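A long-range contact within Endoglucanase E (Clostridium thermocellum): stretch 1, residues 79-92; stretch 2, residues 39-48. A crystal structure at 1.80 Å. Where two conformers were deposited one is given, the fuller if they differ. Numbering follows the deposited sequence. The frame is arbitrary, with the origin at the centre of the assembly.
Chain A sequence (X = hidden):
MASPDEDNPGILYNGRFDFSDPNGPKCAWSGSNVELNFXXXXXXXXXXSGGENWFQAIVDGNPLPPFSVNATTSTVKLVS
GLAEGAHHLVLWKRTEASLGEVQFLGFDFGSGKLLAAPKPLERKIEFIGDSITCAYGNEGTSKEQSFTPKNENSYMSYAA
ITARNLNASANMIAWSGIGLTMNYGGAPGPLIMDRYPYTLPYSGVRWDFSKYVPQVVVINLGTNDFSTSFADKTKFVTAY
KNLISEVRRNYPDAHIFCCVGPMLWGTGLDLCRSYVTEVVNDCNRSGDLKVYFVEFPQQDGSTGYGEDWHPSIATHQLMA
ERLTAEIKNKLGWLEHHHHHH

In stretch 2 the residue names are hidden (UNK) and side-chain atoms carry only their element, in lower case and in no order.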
ATOM      1  N   VAL A  79     -21.963   9.920   2.995  1.00 13.04           N
ATOM      2  CA  VAL A  79     -21.960  11.237   3.583  1.00 14.01           C
ATOM      3  C   VAL A  79     -23.319  11.822   3.236  1.00 15.09           C
ATOM      4  O   VAL A  79     -23.905  11.462   2.228  1.00 14.03           O
ATOM      5  CB  VAL A  79     -20.814  12.129   2.980  1.00 13.59           C
ATOM      6  CG1 VAL A  79     -21.020  12.383   1.439  1.00 14.37           C
ATOM      7  CG2 VAL A  79     -20.677  13.426   3.753  1.00 13.95           C
ATOM      8  N   SER A  80     -23.807  12.718   4.081  1.00 16.80           N
ATOM      9  CA  SER A  80     -25.081  13.377   3.803  1.00 18.77           C
ATOM     10  C   SER A  80     -25.167  14.705   4.542  1.00 18.79           C
ATOM     11  O   SER A  80     -24.305  15.040   5.370  1.00 19.34           O
ATOM     12  CB  SER A  80     -26.260  12.473   4.153  1.00 19.38           C
ATOM     13  OG  SER A  80     -26.208  12.099   5.526  1.00 23.26           O
ATOM     14  N   GLY A  81     -26.158  15.505   4.161  1.00 19.27           N
ATOM     15  CA  GLY A  81     -26.403  16.769   4.831  1.00 18.92           C
ATOM     16  C   GLY A  81     -25.409  17.834   4.471  1.00 18.34           C
ATOM     17  O   GLY A  81     -25.278  18.808   5.203  1.00 19.08           O
ATOM     18  N   LEU A  82     -24.697  17.661   3.353  1.00 17.94           N
ATOM     19  CA  LEU A  82     -23.727  18.662   2.884  1.00 17.54           C
ATOM     20  C   LEU A  82     -24.446  19.835   2.238  1.00 18.39           C
ATOM     21  O   LEU A  82     -25.536  19.664   1.682  1.00 17.69           O
ATOM     22  CB  LEU A  82     -22.747  18.062   1.854  1.00 17.28           C
ATOM     23  CG  LEU A  82     -21.974  16.795   2.239  1.00 16.17           C
ATOM     24  CD1 LEU A  82     -21.298  16.201   1.001  1.00 13.58           C
ATOM     25  CD2 LEU A  82     -20.908  17.083   3.355  1.00 18.85           C
ATOM     26  N   ALA A  83     -23.810  21.004   2.285  1.00 18.08           N
ATOM     27  CA  ALA A  83     -24.254  22.160   1.488  1.00 18.85           C
ATOM     28  C   ALA A  83     -24.295  21.723   0.034  1.00 19.01           C
ATOM     29  O   ALA A  83     -23.331  21.145  -0.478  1.00 18.43           O
ATOM     30  CB  ALA A  83     -23.296  23.350   1.660  1.00 18.09           C
ATOM     31  N   GLU A  84     -25.424  21.973  -0.622  1.00 18.51           N
ATOM     32  CA  GLU A  84     -25.571  21.622  -2.015  1.00 18.15           C
ATOM     33  C   GLU A  84     -24.491  22.302  -2.848  1.00 17.70           C
ATOM     34  O   GLU A  84     -24.334  23.511  -2.783  1.00 17.81           O
ATOM     35  CB  GLU A  84     -26.954  22.034  -2.500  1.00 18.85           C
ATOM     36  CG  GLU A  84     -27.288  21.522  -3.874  1.00 22.39           C
ATOM     37  CD  GLU A  84     -28.648  21.993  -4.318  1.00 30.22           C
ATOM     38  OE1 GLU A  84     -29.559  22.050  -3.445  1.00 34.51           O
ATOM     39  OE2 GLU A  84     -28.794  22.308  -5.521  1.00 31.77           O
ATOM     40  N   GLY A  85     -23.750  21.526  -3.637  1.00 16.37           N
ATOM     41  CA  GLY A  85     -22.680  22.069  -4.437  1.00 15.97           C
ATOM     42  C   GLY A  85     -21.825  20.949  -4.962  1.00 15.32           C
ATOM     43  O   GLY A  85     -22.165  19.784  -4.818  1.00 14.90           O
ATOM     44  N   ALA A  86     -20.714  21.310  -5.592  1.00 15.26           N
ATOM     45  CA  ALA A  86     -19.783  20.300  -6.121  1.00 14.17           C
ATOM     46  C   ALA A  86     -18.905  19.826  -4.961  1.00 13.37           C
ATOM     47  O   ALA A  86     -18.427  20.641  -4.153  1.00 14.44           O
ATOM     48  CB  ALA A  86     -18.949  20.885  -7.259  1.00 14.77           C
ATOM     49  N   HIS A  87     -18.706  18.521  -4.865  1.00 11.08           N
ATOM     50  CA  HIS A  87     -17.880  17.942  -3.773  1.00 11.10           C
ATOM     51  C   HIS A  87     -16.883  16.941  -4.347  1.00 10.33           C
ATOM     52  O   HIS A  87     -17.169  16.296  -5.350  1.00 10.33           O
ATOM     53  CB  HIS A  87     -18.785  17.242  -2.758  1.00 10.24           C
ATOM     54  CG  HIS A  87     -19.786  18.156  -2.129  1.00 12.33           C
ATOM     55  ND1 HIS A  87     -19.428  19.110  -1.205  1.00 12.04           N
ATOM     56  CD2 HIS A  87     -21.119  18.304  -2.328  1.00 15.07           C
ATOM     57  CE1 HIS A  87     -20.502  19.803  -0.846  1.00 15.30           C
ATOM     58  NE2 HIS A  87     -21.538  19.337  -1.518  1.00 13.69           N
ATOM     59  N   HIS A  88     -15.728  16.807  -3.690  1.00  9.67           N
ATOM     60  CA  HIS A  88     -14.718  15.822  -4.085  1.00  8.92           C
ATOM     61  C   HIS A  88     -14.769  14.633  -3.110  1.00  7.81           C
ATOM     62  O   HIS A  88     -14.755  14.841  -1.900  1.00  9.09           O
ATOM     63  CB  HIS A  88     -13.348  16.478  -4.065  1.00  9.26           C
ATOM     64  CG  HIS A  88     -12.229  15.549  -4.391  1.00 10.51           C
ATOM     65  ND1 HIS A  88     -11.289  15.166  -3.454  1.00 13.74           N
ATOM     66  CD2 HIS A  88     -11.898  14.917  -5.540  1.00 10.52           C
ATOM     67  CE1 HIS A  88     -10.417  14.353  -4.023  1.00 11.86           C
ATOM     68  NE2 HIS A  88     -10.767  14.181  -5.285  1.00 12.76           N
ATOM     69  N   LEU A  89     -14.796  13.412  -3.643  1.00  8.25           N
ATOM     70  CA  LEU A  89     -14.891  12.196  -2.833  1.00  8.52           C
ATOM     71  C   LEU A  89     -13.761  11.234  -3.155  1.00  8.45           C
ATOM     72  O   LEU A  89     -13.495  10.968  -4.319  1.00  7.29           O
ATOM     73  CB  LEU A  89     -16.204  11.489  -3.091  1.00  9.65           C
ATOM     74  CG  LEU A  89     -16.429  10.069  -2.588  1.00 10.28           C
ATOM     75  CD1 LEU A  89     -16.416  10.064  -1.036  1.00 12.67           C
ATOM     76  CD2 LEU A  89     -17.775   9.494  -3.150  1.00 10.84           C
ATOM     77  N   VAL A  90     -13.100  10.730  -2.113  1.00  7.16           N
ATOM     78  CA  VAL A  90     -12.200   9.589  -2.287  1.00  7.30           C
ATOM     79  C   VAL A  90     -12.772   8.463  -1.406  1.00  7.46           C
ATOM     80  O   VAL A  90     -13.100   8.708  -0.227  1.00  8.49           O
ATOM     81  CB  VAL A  90     -10.770   9.917  -1.838  1.00  8.31           C
ATOM     82  CG1 VAL A  90      -9.921   8.647  -1.817  1.00  9.38           C
ATOM     83  CG2 VAL A  90     -10.156  11.000  -2.713  1.00 10.29           C
ATOM     84  N   LEU A  91     -12.952   7.274  -1.983  1.00  6.87           N
ATOM     85  CA  LEU A  91     -13.374   6.095  -1.188  1.00  7.01           C
ATOM     86  C   LEU A  91     -12.179   5.128  -1.092  1.00  7.46           C
ATOM     87  O   LEU A  91     -11.728   4.593  -2.111  1.00  7.63           O
ATOM     88  CB  LEU A  91     -14.616   5.437  -1.824  1.00  7.58           C
ATOM     89  CG  LEU A  91     -15.137   4.169  -1.164  1.00  8.85           C
ATOM     90  CD1 LEU A  91     -15.491   4.408   0.327  1.00  8.33           C
ATOM     91  CD2 LEU A  91     -16.356   3.589  -1.931  1.00  9.77           C
ATOM     92  N   TRP A  92     -11.672   4.893   0.122  1.00  7.06           N
ATOM     93  CA  TRP A  92     -10.360   4.253   0.318  1.00  6.47           C
ATOM     94  C   TRP A  92     -10.500   2.887   0.992  1.00  6.27           C
ATOM     95  O   TRP A  92     -11.194   2.751   2.027  1.00  4.52           O
ATOM     96  CB  TRP A  92      -9.493   5.177   1.184  1.00  6.83           C
ATOM     97  CG  TRP A  92      -8.066   4.723   1.438  1.00  6.33           C
ATOM     98  CD1 TRP A  92      -7.633   3.770   2.341  1.00  3.55           C
ATOM     99  CD2 TRP A  92      -6.898   5.185   0.747  1.00  4.22           C
ATOM    100  NE1 TRP A  92      -6.272   3.621   2.236  1.00  4.42           N
ATOM    101  CE2 TRP A  92      -5.795   4.494   1.287  1.00  5.47           C
ATOM    102  CE3 TRP A  92      -6.677   6.145  -0.265  1.00  6.71           C
ATOM    103  CZ2 TRP A  92      -4.472   4.729   0.858  1.00  5.95           C
ATOM    104  CZ3 TRP A  92      -5.348   6.360  -0.706  1.00  6.44           C
ATOM    105  CH2 TRP A  92      -4.268   5.677  -0.106  1.00  6.18           C
ATOM    106  N   UNK A  39     -22.098  16.488  -7.681  1.00 11.40           N
ATOM    107  CA  UNK A  39     -22.905  17.642  -7.323  1.00 12.49           C
ATOM    108  C   UNK A  39     -24.057  17.129  -6.468  1.00 12.84           C
ATOM    109  O   UNK A  39     -24.750  16.201  -6.847  1.00 12.14           O
ATOM    110  c   UNK A  39     -23.473  18.347  -8.565  1.00 14.39           C
ATOM    111  c   UNK A  39     -25.317  22.101  -7.442  1.00 20.89           C
ATOM    112  c   UNK A  39     -23.412  20.853  -8.230  1.00 17.60           C
ATOM    113  c   UNK A  39     -25.454  19.705  -7.758  1.00 19.53           C
ATOM    114  c   UNK A  39     -24.004  22.078  -7.865  1.00 20.28           C
ATOM    115  o   UNK A  39     -25.881  23.311  -7.081  1.00 24.96           O
ATOM    116  c   UNK A  39     -24.134  19.665  -8.200  1.00 15.81           C
ATOM    117  c   UNK A  39     -26.063  20.930  -7.386  1.00 22.23           C
ATOM    118  N   UNK A  40     -24.241  17.717  -5.305  1.00 11.97           N
ATOM    119  CA  UNK A  40     -25.438  17.385  -4.500  1.00 12.93           C
ATOM    120  C   UNK A  40     -25.178  17.587  -3.023  1.00 12.53           C
ATOM    121  O   UNK A  40     -24.374  18.452  -2.653  1.00 11.94           O
ATOM    122  N   UNK A  41     -25.868  16.797  -2.207  1.00 12.99           N
ATOM    123  CA  UNK A  41     -25.776  16.933  -0.752  1.00 14.65           C
ATOM    124  C   UNK A  41     -25.340  15.631  -0.075  1.00 13.84           C
ATOM    125  O   UNK A  41     -25.043  15.620   1.112  1.00 14.17           O
ATOM    126  c   UNK A  41     -27.652  18.636  -0.785  1.00 15.63           C
ATOM    127  c   UNK A  41     -27.146  17.347  -0.138  1.00 15.05           C
ATOM    128  o   UNK A  41     -28.087  16.271  -0.321  1.00 15.94           O
ATOM    129  N   UNK A  42     -25.345  14.542  -0.834  1.00 14.31           N
ATOM    130  CA  UNK A  42     -25.129  13.196  -0.296  1.00 14.68           C
ATOM    131  C   UNK A  42     -24.546  12.258  -1.350  1.00 13.33           C
ATOM    132  O   UNK A  42     -24.656  12.512  -2.552  1.00 13.85           O
ATOM    133  o   UNK A  42     -28.775  10.667  -0.018  1.00 26.65           O
ATOM    134  c   UNK A  42     -28.771  11.822  -0.465  1.00 25.08           C
ATOM    135  o   UNK A  42     -29.804  12.504  -0.560  1.00 26.60           O
ATOM    136  c   UNK A  42     -26.448  12.603   0.202  1.00 15.03           C
ATOM    137  c   UNK A  42     -27.461  12.426  -0.935  1.00 18.94           C
ATOM    138  N   UNK A  43     -23.955  11.171  -0.867  1.00 12.14           N
ATOM    139  CA  UNK A  43     -23.449  10.119  -1.705  1.00 11.65           C
ATOM    140  C   UNK A  43     -23.535   8.776  -1.017  1.00 11.65           C
ATOM    141  O   UNK A  43     -23.235   8.652   0.181  1.00 11.73           O
ATOM    142  c   UNK A  43     -22.020  10.410  -2.077  1.00 10.96           C
ATOM    143  N   UNK A  44     -23.897   7.772  -1.802  1.00 11.65           N
ATOM    144  CA  UNK A  44     -24.029   6.397  -1.346  0.50 10.48           C
ATOM    145  C   UNK A  44     -23.266   5.492  -2.317  1.00 10.67           C
ATOM    146  O   UNK A  44     -23.058   5.854  -3.471  1.00  9.38           O
ATOM    147  o   UNK A  44     -26.212   6.661  -0.251  0.50  7.94           O
ATOM    148  c   UNK A  44     -25.508   5.985  -1.288  0.50 10.28           C
ATOM    149  N   UNK A  45     -22.888   4.306  -1.860  1.00  9.72           N
ATOM    150  CA  UNK A  45     -22.195   3.337  -2.700  1.00  8.89           C
ATOM    151  C   UNK A  45     -22.659   1.933  -2.319  1.00  9.09           C
ATOM    152  O   UNK A  45     -22.976   1.687  -1.157  1.00  9.86           O
ATOM    153  c   UNK A  45     -19.862   2.616  -3.602  1.00  8.37           C
ATOM    154  c   UNK A  45     -20.620   3.469  -2.543  1.00  9.52           C
ATOM    155  c   UNK A  45     -20.172   3.084  -1.143  1.00  8.44           C
ATOM    156  N   UNK A  46     -22.710   1.033  -3.295  1.00  8.24           N
ATOM    157  CA  UNK A  46     -22.920  -0.374  -3.010  1.00  9.91           C
ATOM    158  C   UNK A  46     -21.602  -1.111  -3.177  1.00  9.54           C
ATOM    159  O   UNK A  46     -20.928  -0.995  -4.216  1.00  9.98           O
ATOM    160  o   UNK A  46     -25.202  -0.194  -3.807  1.00 14.48           O
ATOM    161  c   UNK A  46     -23.994  -0.970  -3.952  1.00 11.26           C
ATOM    162  c   UNK A  46     -24.281  -2.423  -3.590  1.00 10.40           C
ATOM    163  N   UNK A  47     -21.237  -1.843  -2.124  1.00  8.83           N
ATOM    164  CA  UNK A  47     -19.967  -2.558  -2.058  1.00  9.68           C
ATOM    165  C   UNK A  47     -20.212  -4.032  -1.763  1.00  9.64           C
ATOM    166  O   UNK A  47     -20.933  -4.364  -0.793  1.00 11.41           O
ATOM    167  c   UNK A  47     -18.139   0.286  -0.119  1.00 13.97           C
ATOM    168  c   UNK A  47     -19.085  -1.993  -0.916  1.00  9.12           C
ATOM    169  c   UNK A  47     -18.597  -0.579  -1.307  1.00  9.39           C
ATOM    170  c   UNK A  47     -17.883  -2.975  -0.631  1.00  9.88           C
ATOM    171  N   UNK A  48     -19.593  -4.898  -2.558  1.00  9.86           N
ATOM    172  CA  UNK A  48     -19.494  -6.313  -2.197  1.00 10.71           C
ATOM    173  C   UNK A  48     -18.089  -6.621  -1.695  1.00 10.17           C
ATOM    174  O   UNK A  48     -17.110  -6.221  -2.331  1.00 12.10           O
ATOM    175  c   UNK A  48     -19.700 -10.892  -4.274  1.00 18.66           C
ATOM    176  n   UNK A  48     -20.040 -11.523  -5.558  1.00 26.46           N
ATOM    177  c   UNK A  48     -20.269  -9.495  -4.299  1.00 18.76           C
ATOM    178  c   UNK A  48     -19.748  -8.703  -3.114  1.00 12.34           C
ATOM    179  c   UNK A  48     -19.858  -7.193  -3.395  1.00 10.11           C
TER
HETATM  180  O   HOH W   1     -28.486  14.821   2.060  1.00 27.36           O

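Position 39 carries one carbon and then a six-carbon ring bearing a single oxygen, which is the side chain of a tyrosine. In Y39 one face of the ring lies over the backbone of G85, whose CA sits 4.1 Å from the ring centroid; with no side chain on G85, the ring can settle against its main chain. At the ring edge, OH of Y39 makes a weak contact with OE2 of E84, 3.5 Å away.

Position 40 has no side-chain atoms, so it is glycine. The phi/psi of G40, 153/-150, would jam a CB against the preceding carbonyl. Its N donates to O of G85 (3.0 Å) and its O accepts from N of G85 (3.3 Å), a reciprocal antiparallel pair of glycines.

At position 41 one carbon carries an oxygen and a carbon, the fork of threonine. The methyl of T41 packs on E84, CG2 of T41 lying 3.9 Å from CB of E84, while OG1 of T41 is 2.8 Å from a water, which accepts from N of G81 (3.2 Å). The backbone O of T41 receives N of L82 at 3.1 Å.

Position 42 shows three carbons, the third bearing two oxygens: glutamate. Its CB lies 4.0 Å from CB of S80, but the end of E42 leads away, which suits a charged group at a partly exposed site.

Position 43 has a single side-chain carbon and is alanine. A43 is buried, its CB 4.2 Å from CG1 of V79 and 4.5 Å from CD2 of L89. Its N donates to O of V79 (3.1 Å), and its O receives a weak bond from N of V79 (3.3 Å).

Position 44, one carbon then one oxygen, is serine; S44 points away, its polar group suiting a partly exposed site.

Position 45, one carbon bearing two more, is valine; CG1 of V45 meets CD2 of L91 at 3.9 Å, a compact apolar fit in a buried place.

Position 46, an oxygen and a carbon on one carbon, is threonine; T46 is out of reach, its hydroxyl bonded elsewhere in the structure.

Position 47 has four carbons forked at the first, one arm two carbons long: isoleucine. That apolar arm suits the buried site, CD1 of I47 lying 4.2 Å from CD2 of L91.

Position 48, four carbons ending in nitrogen, is lysine; charged K48 suits its exposed site.

Antiparallel bridges at Y39, G40 and A43, with L82 N to T41 O between, join the stretches. A43 also reaches L89; beyond it V45 and I47 meet L91 through side chains only.

Stretch 2 (39-48) YGTEASVTIK
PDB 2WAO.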